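Local coordinates for protein polyprenyl synthetase (Zymomonas mobilis subsp. mobilis, PDB 4KKM) that probably acts as a magnesium-dependent prenyltransferase of the farnesyl/geranylgeranyl diphosphate synthase family, joining isoprenoid diphosphates into longer prenyl chains, at residues 108-113 against 132-137. Sequence-based numbering, arbitrary orientation.
With CA (calcium ion), chain D.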
loop_
_atom_site.group_PDB
_atom_site.type_symbol
_atom_site.label_atom_id
_atom_site.label_comp_id
_atom_site.label_asym_id
_atom_site.label_seq_id
_atom_site.Cartn_x
_atom_site.Cartn_y
_atom_site.Cartn_z
ATOM N N ASP B 108 2.549 0.322 -13.657
ATOM C CA ASP B 108 1.940 0.670 -14.942
ATOM C C ASP B 108 2.827 0.311 -16.138
ATOM O O ASP B 108 2.329 0.005 -17.218
ATOM C CB ASP B 108 1.583 2.158 -14.986
ATOM C CG ASP B 108 0.747 2.525 -16.202
ATOM O OD1 ASP B 108 -0.419 2.080 -16.280
ATOM O OD2 ASP B 108 1.260 3.257 -17.075
ATOM N N ASP B 109 4.142 0.358 -15.948
ATOM C CA ASP B 109 5.077 0.111 -17.042
ATOM C C ASP B 109 5.202 -1.370 -17.392
ATOM O O ASP B 109 5.638 -1.710 -18.490
ATOM C CB ASP B 109 6.462 0.684 -16.716
ATOM C CG ASP B 109 6.484 2.205 -16.728
ATOM O OD1 ASP B 109 5.649 2.804 -17.442
ATOM O OD2 ASP B 109 7.335 2.798 -16.028
ATOM N N MET B 110 4.817 -2.237 -16.459
ATOM C CA MET B 110 4.993 -3.687 -16.609
ATOM C C MET B 110 4.292 -4.238 -17.863
ATOM O O MET B 110 3.327 -3.636 -18.348
ATOM C CB MET B 110 4.533 -4.411 -15.335
ATOM C CG MET B 110 5.335 -4.009 -14.103
ATOM S SD MET B 110 4.984 -4.918 -12.571
ATOM C CE MET B 110 3.187 -4.965 -12.589
ATOM N N PRO B 111 4.800 -5.366 -18.406
ATOM C CA PRO B 111 4.256 -5.998 -19.618
ATOM C C PRO B 111 2.753 -6.252 -19.545
ATOM O O PRO B 111 2.063 -6.171 -20.566
ATOM C CB PRO B 111 5.000 -7.336 -19.672
ATOM C CG PRO B 111 6.300 -7.052 -19.029
ATOM C CD PRO B 111 6.004 -6.070 -17.927
ATOM N N CYS B 112 2.262 -6.561 -18.349
ATOM C CA CYS B 112 0.839 -6.787 -18.131
ATOM C C CYS B 112 0.043 -5.528 -18.449
ATOM O O CYS B 112 -1.105 -5.600 -18.885
ATOM C CB CYS B 112 0.580 -7.212 -16.681
ATOM S SG CYS B 112 2.076 -7.416 -15.688
ATOM N N MET B 113 0.663 -4.373 -18.241
ATOM C CA MET B 113 -0.027 -3.105 -18.417
ATOM C C MET B 113 0.372 -2.409 -19.721
ATOM O O MET B 113 -0.091 -2.791 -20.795
ATOM C CB MET B 113 0.221 -2.207 -17.206
ATOM C CG MET B 113 0.167 -2.947 -15.874
ATOM S SD MET B 113 -1.453 -2.929 -15.084
ATOM C CE MET B 113 -1.811 -1.173 -15.091
ATOM N N ALA B 132 9.446 -9.569 -11.672
ATOM C CA ALA B 132 9.155 -9.798 -10.260
ATOM C C ALA B 132 9.649 -8.649 -9.383
ATOM O O ALA B 132 8.975 -8.239 -8.434
ATOM C CB ALA B 132 9.756 -11.118 -9.807
ATOM N N SER B 133 10.829 -8.129 -9.700
ATOM C CA SER B 133 11.378 -7.020 -8.935
ATOM C C SER B 133 10.524 -5.760 -9.089
ATOM O O SER B 133 10.434 -4.952 -8.173
ATOM C CB SER B 133 12.824 -6.742 -9.352
ATOM O OG SER B 133 13.673 -7.823 -8.993
ATOM N N ALA B 134 9.916 -5.584 -10.255
ATOM C CA ALA B 134 9.037 -4.441 -10.467
ATOM C C ALA B 134 7.771 -4.584 -9.629
ATOM O O ALA B 134 7.307 -3.624 -9.026
ATOM C CB ALA B 134 8.695 -4.283 -11.947
ATOM N N VAL B 135 7.207 -5.784 -9.598
ATOM C CA VAL B 135 6.031 -6.021 -8.766
ATOM C C VAL B 135 6.339 -5.683 -7.300
ATOM O O VAL B 135 5.626 -4.901 -6.671
ATOM C CB VAL B 135 5.544 -7.480 -8.875
ATOM C CG1 VAL B 135 4.417 -7.745 -7.878
ATOM C CG2 VAL B 135 5.101 -7.792 -10.307
ATOM N N LEU B 136 7.421 -6.258 -6.778
ATOM C CA LEU B 136 7.776 -6.113 -5.362
ATOM C C LEU B 136 8.231 -4.708 -4.978
ATOM O O LEU B 136 7.835 -4.188 -3.931
ATOM C CB LEU B 136 8.849 -7.136 -4.968
ATOM C CG LEU B 136 8.419 -8.608 -5.022
ATOM C CD1 LEU B 136 9.530 -9.521 -4.515
ATOM C CD2 LEU B 136 7.130 -8.839 -4.227
ATOM N N SER B 137 9.063 -4.086 -5.808
ATOM C CA SER B 137 9.525 -2.732 -5.493
ATOM C C SER B 137 8.348 -1.762 -5.426
ATOM O O SER B 137 8.306 -0.874 -4.566
ATOM C CB SER B 137 10.584 -2.253 -6.502
ATOM O OG SER B 137 10.075 -2.241 -7.831
HETATM CA CA CA D . -1.645 2.394 -18.370
#
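Met110 reaches across to helix 131-150 with its sulfur, which settles against two neighbouring side chains at once: SD lies 3.8 Å from CB of Ala134 and 3.7 Å from CG2 of Val135. Behind the sulfur, Met110 CG also comes to 4.0 Å from Ala134 CB. The chain runs out extended through chi2 (-174°) and then bends at chi3 (-44°), which brings CE round to 4.1 Å from Val135 CG2. The methionine and valine side chains meet at about a right angle. Met110 opens a type I turn, closed by Met113 N to Met110 O at 2.8 Å. The turn lies within the first aspartate-rich motif (DDxxxxD) of the all-helical trans-prenyltransferase fold: Asp108, two residues before Met110, binds calcium through OD1 at 2.4 Å, and Asp114 beyond the turn binds the same ion. With an alanine at Met110, Ala134 and Val135 would probably lose their sulfur partner, and a gap would be likely to open between this turn and the helix. Met110 also packs on Val135 of the second subunit. Within its own chain, Ala134 rests on Val125 and His126 of helix 125-128.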